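Local structure of uncharacterized NTF2-like protein (Cytophaga hutchinsonii ATCC 33406, 3F14) at residues Ile29-Ile34 / Asp47-Met52; Tyr93-Arg98 / Ile107-Ile112. The protein is of unknown function but has the NTF2-like fold of the SnoaL-like family, whose cone-shaped domain commonly encloses a pocket for small molecules. One frame throughout, in Å; residues are numbered along the deposited sequence. Where two conformers were deposited one is given.

Interaction 1: residues Ile29-Ile34 / Asp47-Met52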
loop_
_atom_site.group_PDB
_atom_site.type_symbol
_atom_site.label_atom_id
_atom_site.label_comp_id
_atom_site.label_asym_id
_atom_site.label_seq_id
_atom_site.Cartn_x
_atom_site.Cartn_y
_atom_site.Cartn_z
ATOM N N ILE A 29 -13.572 14.939 0.086
ATOM C CA ILE A 29 -12.516 13.997 -0.271
ATOM C C ILE A 29 -11.155 14.465 0.189
ATOM O O ILE A 29 -10.829 15.629 0.124
ATOM C CB ILE A 29 -12.515 13.741 -1.787
ATOM C CG1 ILE A 29 -11.451 12.670 -2.197
ATOM C CG2 ILE A 29 -12.268 15.036 -2.614
ATOM C CD1 ILE A 29 -11.595 12.177 -3.668
ATOM N N GLU A 30 -10.321 13.524 0.642
ATOM C CA GLU A 30 -8.927 13.833 0.905
ATOM C C GLU A 30 -8.059 12.861 0.099
ATOM O O GLU A 30 -8.379 11.680 0.025
ATOM C CB GLU A 30 -8.593 13.665 2.391
ATOM C CG GLU A 30 -9.396 14.590 3.231
ATOM C CD GLU A 30 -8.970 14.633 4.707
ATOM O OE1 GLU A 30 -7.950 13.991 5.068
ATOM O OE2 GLU A 30 -9.713 15.296 5.466
ATOM N N TRP A 31 -6.983 13.372 -0.483
ATOM C CA TRP A 31 -5.946 12.569 -1.116
ATOM C C TRP A 31 -4.679 12.752 -0.325
ATOM O O TRP A 31 -4.078 13.809 -0.339
ATOM C CB TRP A 31 -5.736 12.945 -2.572
ATOM C CG TRP A 31 -4.816 11.999 -3.352
ATOM C CD1 TRP A 31 -4.388 10.790 -2.961
ATOM C CD2 TRP A 31 -4.327 12.173 -4.694
ATOM N NE1 TRP A 31 -3.629 10.212 -3.945
ATOM C CE2 TRP A 31 -3.577 11.032 -5.036
ATOM C CE3 TRP A 31 -4.463 13.180 -5.653
ATOM C CZ2 TRP A 31 -2.934 10.891 -6.279
ATOM C CZ3 TRP A 31 -3.805 13.050 -6.882
ATOM C CH2 TRP A 31 -3.078 11.908 -7.193
ATOM N N ASN A 32 -4.278 11.691 0.396
ATOM C CA ASN A 32 -3.073 11.621 1.197
ATOM C C ASN A 32 -1.987 10.944 0.348
ATOM O O ASN A 32 -1.992 9.732 0.199
ATOM C CB ASN A 32 -3.325 10.856 2.480
ATOM C CG ASN A 32 -2.099 10.771 3.356
ATOM O OD1 ASN A 32 -1.058 11.308 3.028
ATOM N ND2 ASN A 32 -2.231 10.085 4.470
ATOM N N ILE A 33 -1.072 11.718 -0.204
ATOM C CA ILE A 33 0.070 11.212 -0.965
ATOM C C ILE A 33 1.192 11.072 0.077
ATOM O O ILE A 33 1.807 12.050 0.500
ATOM C CB ILE A 33 0.459 12.105 -2.132
ATOM C CG1 ILE A 33 -0.770 12.264 -3.063
ATOM C CG2 ILE A 33 1.677 11.470 -2.880
ATOM C CD1 ILE A 33 -0.524 13.272 -4.236
ATOM N N ILE A 34 1.400 9.836 0.544
ATOM C CA ILE A 34 2.289 9.529 1.646
ATOM C C ILE A 34 3.699 10.069 1.402
ATOM O O ILE A 34 4.296 9.864 0.358
ATOM C CB ILE A 34 2.353 7.978 1.851
ATOM C CG1 ILE A 34 0.979 7.416 2.264
ATOM C CG2 ILE A 34 3.425 7.603 2.875
ATOM C CD1 ILE A 34 0.525 7.735 3.660
ATOM N N ASP A 47 -8.404 20.260 -8.672
ATOM C CA ASP A 47 -7.412 21.192 -9.234
ATOM C C ASP A 47 -6.037 20.537 -9.230
ATOM O O ASP A 47 -5.256 20.690 -10.178
ATOM C CB ASP A 47 -7.368 22.526 -8.447
ATOM C CG ASP A 47 -8.562 23.434 -8.712
ATOM O OD1 ASP A 47 -9.254 23.300 -9.755
ATOM O OD2 ASP A 47 -8.740 24.393 -7.902
ATOM N N PHE A 48 -5.728 19.812 -8.170
ATOM C CA PHE A 48 -4.433 19.130 -8.048
ATOM C C PHE A 48 -4.309 18.036 -9.079
ATOM O O PHE A 48 -3.293 17.932 -9.783
ATOM C CB PHE A 48 -4.308 18.542 -6.643
ATOM C CG PHE A 48 -2.942 17.977 -6.307
ATOM C CD1 PHE A 48 -1.973 18.787 -5.734
ATOM C CD2 PHE A 48 -2.698 16.654 -6.507
ATOM C CE1 PHE A 48 -0.737 18.238 -5.400
ATOM C CE2 PHE A 48 -1.483 16.121 -6.179
ATOM C CZ PHE A 48 -0.520 16.924 -5.620
ATOM N N CYS A 49 -5.346 17.236 -9.243
ATOM C CA CYS A 49 -5.370 16.233 -10.289
ATOM C C CYS A 49 -5.214 16.864 -11.647
ATOM O O CYS A 49 -4.506 16.291 -12.516
ATOM C CB CYS A 49 -6.690 15.448 -10.219
ATOM S SG CYS A 49 -6.827 14.321 -8.834
ATOM N N ASN A 50 -5.907 17.953 -11.948
ATOM C CA ASN A 50 -5.775 18.603 -13.253
ATOM C C ASN A 50 -4.362 19.105 -13.507
ATOM O O ASN A 50 -3.905 19.084 -14.667
ATOM C CB ASN A 50 -6.832 19.717 -13.445
ATOM C CG ASN A 50 -8.210 19.149 -13.809
ATOM O OD1 ASN A 50 -8.302 18.078 -14.398
ATOM N ND2 ASN A 50 -9.258 19.892 -13.533
ATOM N N LYS A 51 -3.704 19.653 -12.493
ATOM C CA LYS A 51 -2.314 20.112 -12.645
ATOM C C LYS A 51 -1.411 18.933 -13.035
ATOM O O LYS A 51 -0.532 19.065 -13.904
ATOM C CB LYS A 51 -1.876 20.780 -11.348
ATOM C CG LYS A 51 -0.448 21.245 -11.232
ATOM C CD LYS A 51 -0.277 22.138 -9.987
ATOM C CE LYS A 51 1.172 22.277 -9.545
ATOM N NZ LYS A 51 2.133 22.244 -10.700
HETATM N N MSE A 52 -1.683 17.759 -12.449
HETATM C CA MSE A 52 -0.911 16.472 -12.627
HETATM C C MSE A 52 -1.217 15.711 -13.923
HETATM O O MSE A 52 -0.385 14.931 -14.393
HETATM C CB MSE A 52 -1.134 15.490 -11.421
HETATM C CG MSE A 52 -0.202 14.191 -11.354
HETATM SE SE MSE A 52 -0.439 13.096 -9.851
HETATM C CE MSE A 52 0.127 14.335 -8.525
#

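Interaction 2: residues Tyr93-Arg98 / Ile107-Ile112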
loop_
_atom_site.group_PDB
_atom_site.type_symbol
_atom_site.label_atom_id
_atom_site.label_comp_id
_atom_site.label_asym_id
_atom_site.label_seq_id
_atom_site.Cartn_x
_atom_site.Cartn_y
_atom_site.Cartn_z
ATOM N N TYR A 93 3.285 1.906 -7.219
ATOM C CA TYR A 93 2.271 2.519 -6.374
ATOM C C TYR A 93 1.289 1.543 -5.760
ATOM O O TYR A 93 0.982 0.488 -6.300
ATOM C CB TYR A 93 1.481 3.646 -7.139
ATOM C CG TYR A 93 0.783 3.213 -8.400
ATOM C CD1 TYR A 93 -0.472 2.577 -8.388
ATOM C CD2 TYR A 93 1.349 3.480 -9.637
ATOM C CE1 TYR A 93 -1.082 2.186 -9.564
ATOM C CE2 TYR A 93 0.709 3.145 -10.809
ATOM C CZ TYR A 93 -0.493 2.491 -10.790
ATOM O OH TYR A 93 -1.069 2.131 -12.007
ATOM N N CYS A 94 0.813 1.938 -4.592
ATOM C CA CYS A 94 -0.277 1.276 -3.915
ATOM C C CYS A 94 -1.273 2.384 -3.523
ATOM O O CYS A 94 -0.943 3.253 -2.730
ATOM C CB CYS A 94 0.220 0.523 -2.681
ATOM S SG CYS A 94 -1.145 -0.259 -1.765
ATOM N N ASP A 95 -2.471 2.325 -4.104
ATOM C CA ASP A 95 -3.549 3.291 -3.876
ATOM C C ASP A 95 -4.650 2.632 -3.091
ATOM O O ASP A 95 -5.183 1.590 -3.486
ATOM C CB ASP A 95 -4.109 3.819 -5.186
ATOM C CG ASP A 95 -3.090 4.565 -6.027
ATOM O OD1 ASP A 95 -2.220 5.281 -5.494
ATOM O OD2 ASP A 95 -3.156 4.462 -7.319
ATOM N N ILE A 96 -5.048 3.269 -1.984
ATOM C CA ILE A 96 -6.066 2.741 -1.076
ATOM C C ILE A 96 -7.267 3.693 -1.068
ATOM O O ILE A 96 -7.106 4.889 -0.780
ATOM C CB ILE A 96 -5.515 2.610 0.363
ATOM C CG1 ILE A 96 -4.284 1.731 0.374
ATOM C CG2 ILE A 96 -6.605 2.108 1.329
ATOM C CD1 ILE A 96 -3.573 1.617 1.754
ATOM N N TYR A 97 -8.441 3.180 -1.440
ATOM C CA TYR A 97 -9.653 3.985 -1.520
ATOM C C TYR A 97 -10.602 3.614 -0.428
ATOM O O TYR A 97 -10.851 2.432 -0.207
ATOM C CB TYR A 97 -10.353 3.753 -2.881
ATOM C CG TYR A 97 -9.509 4.073 -4.100
ATOM C CD1 TYR A 97 -8.568 3.162 -4.579
ATOM C CD2 TYR A 97 -9.625 5.282 -4.773
ATOM C CE1 TYR A 97 -7.755 3.437 -5.637
ATOM C CE2 TYR A 97 -8.825 5.571 -5.831
ATOM C CZ TYR A 97 -7.897 4.640 -6.290
ATOM O OH TYR A 97 -7.065 4.949 -7.326
ATOM N N ARG A 98 -11.140 4.606 0.251
ATOM C CA ARG A 98 -12.253 4.382 1.167
ATOM C C ARG A 98 -13.430 5.103 0.580
ATOM O O ARG A 98 -13.394 6.313 0.332
ATOM C CB ARG A 98 -11.986 4.926 2.554
ATOM C CG ARG A 98 -13.148 4.650 3.558
ATOM C CD ARG A 98 -12.921 5.214 4.969
ATOM N N ILE A 107 -8.444 8.829 -0.536
ATOM C CA ILE A 107 -7.457 8.113 -1.322
ATOM C C ILE A 107 -6.130 8.257 -0.573
ATOM O O ILE A 107 -5.791 9.363 -0.179
ATOM C CB ILE A 107 -7.302 8.656 -2.757
ATOM C CG1 ILE A 107 -8.681 8.817 -3.410
ATOM C CG2 ILE A 107 -6.339 7.706 -3.533
ATOM C CD1 ILE A 107 -8.628 9.465 -4.795
ATOM N N THR A 108 -5.416 7.145 -0.356
ATOM C CA THR A 108 -4.076 7.165 0.242
ATOM C C THR A 108 -3.114 6.506 -0.739
ATOM O O THR A 108 -3.365 5.357 -1.127
ATOM C CB THR A 108 -4.071 6.428 1.581
ATOM O OG1 THR A 108 -5.088 6.955 2.454
ATOM C CG2 THR A 108 -2.679 6.580 2.270
ATOM N N SER A 109 -2.070 7.207 -1.172
ATOM C CA SER A 109 -1.166 6.646 -2.189
ATOM C C SER A 109 0.257 6.545 -1.656
ATOM O O SER A 109 0.835 7.533 -1.196
ATOM C CB SER A 109 -1.183 7.498 -3.432
ATOM O OG SER A 109 -2.468 7.565 -4.062
ATOM N N TYR A 110 0.804 5.329 -1.763
ATOM C CA TYR A 110 2.219 5.041 -1.484
ATOM C C TYR A 110 2.907 4.888 -2.808
ATOM O O TYR A 110 2.608 3.964 -3.553
ATOM C CB TYR A 110 2.350 3.737 -0.675
ATOM C CG TYR A 110 1.695 3.768 0.670
ATOM C CD1 TYR A 110 0.315 3.673 0.832
ATOM C CD2 TYR A 110 2.464 3.811 1.836
ATOM C CE1 TYR A 110 -0.281 3.729 2.108
ATOM C CE2 TYR A 110 1.892 3.874 3.066
ATOM C CZ TYR A 110 0.481 3.832 3.252
ATOM O OH TYR A 110 -0.064 3.881 4.509
ATOM N N CYS A 111 3.881 5.752 -3.106
ATOM C CA CYS A 111 4.529 5.802 -4.415
ATOM C C CYS A 111 6.015 5.758 -4.200
ATOM O O CYS A 111 6.566 6.606 -3.502
ATOM C CB CYS A 111 4.163 7.090 -5.168
ATOM S SG CYS A 111 2.396 7.403 -5.341
ATOM N N ILE A 112 6.655 4.776 -4.784
ATOM C CA ILE A 112 8.094 4.519 -4.625
ATOM C C ILE A 112 8.775 4.464 -5.973
ATOM O O ILE A 112 8.470 3.575 -6.766
ATOM C CB ILE A 112 8.329 3.207 -3.826
ATOM C CG1 ILE A 112 7.760 3.380 -2.425
ATOM C CG2 ILE A 112 9.820 2.826 -3.731
ATOM C CD1 ILE A 112 7.699 2.106 -1.564
ATOM O OXT ILE A 112 9.740 5.224 -6.162
#

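Interaction 1: residues Ile29-Ile34 / Asp47-Met52
Trp31 and Phe48 meet at the heart of this strand-to-helix contact, the benzo end of the indole reaching the phenyl rim near its plane, with CZ3 of Trp31 3.8 Å from CD2 of Phe48. The two ring planes stand at 88°. In Trp31, chi1 of -171° sets CG anti to the backbone N, and the benzo end of the ring meets Phe48, Cys49 and Met52. SG of Cys49 sits 3.8 Å from the same CZ3, an oblique sulfur-aromatic contact, while the selenium of selenomethionine Met52 lies 3.9 Å from CH2 of Trp31. Ile33 joins this tight part, its CD1 meeting Phe48 tip to tip, 3.6 Å from CE2. Phe13 packs edge-to-face with the indole, and NE1 of Trp31 hydrogen-bonds OG of Ser109. An alanine in place of Trp31 would probably open a gap beside Phe48, Cys49 and Met52 and leave Ser109 without its indole donor. The contact is looser where CD1 of Ile33 comes only within 4.5 Å of CE of Met52, and a triethylene glycol molecule, probably from the crystallisation liquor, lies near Ile33. No hydrogen bond joins the segments, whose axes stay 11.5 Å apart, bridged by side chains. Such packing of a helix on the curved sheet belongs to the NTF2-like fold.

Interaction 2: residues Tyr93-Arg98 / Ile107-Ile112
Cys94 and Tyr110 face each other as a hydrogen-bonded pair, their backbones joined by two bonds: Cys94 N to Tyr110 O and Tyr110 N to Cys94 O, both 2.9 Å. Ile96 and Thr108 repeat the pattern, with Ile96 N 2.8 Å from Thr108 O. Between and beyond these come the non-hydrogen-bonded pairs Tyr93 with Cys111, Asp95 with Ser109 and Tyr97 with Ile107, where CA-H...O contacts such as Tyr93 CA to Tyr110 O at 3.2 Å add to the ladder. The strands run antiparallel at 170°, forming the hairpin of strands 88-100 and 103-111 in the curved sheet of the NTF2-like fold.

One side-chain hydrogen bond crosses the hairpin. Ser109 OG, the same atom that takes the indole N-H, donates to Asp95 OD1 over 2.7 Å, coming from above the carboxylate plane, 44° out of it. OD2 of Asp95 is held by Ser14; a bound Tris molecule, probably from the crystallisation liquor, bonds OD1 as well. This polar cluster lies on the face shared with Tyr97 and Ile107, consistent with a small-molecule pocket there, as is common in the NTF2-like fold, though no function is known here.

Apolar contacts occupy both faces. Tyr97 and Ile107 lie side by side, pointing the same way, with CD2 of Tyr97 3.9 Å from CG1 of Ile107 and CG2 of Ile107 over one ring face. On the opposite face, with Cys94 and Thr108, CD1 of Ile96 approaches CE1 of Tyr110 obliquely at 3.9 Å. OH of Tyr110 hydrogen-bonds OE1 of Glu76 of the second subunit, while Ile96 packs on Ile67 of that subunit.

In the fold
From the N terminus, helix 2-14 comes first, followed by strand 29-33. Interaction 1 then closes a short loop of twelve residues, through strand 37-40, when helix 42-57 folds back over strand 29-33. The chain next lays down strands 60-68 and 72-82 before interaction 2 closes the hairpin of strands 88-100 and 103-111. The two loops are in series and neither nest nor cross. They meet in the sheet, because strand 103-111 returns beside strand 29-33: Asn32 N lies 2.8 Å from Ile107 O, probably a hydrogen bond. Together they tie helix 42-57, through strand 29-33, to the C-terminal hairpin, whose other face receives the second subunit.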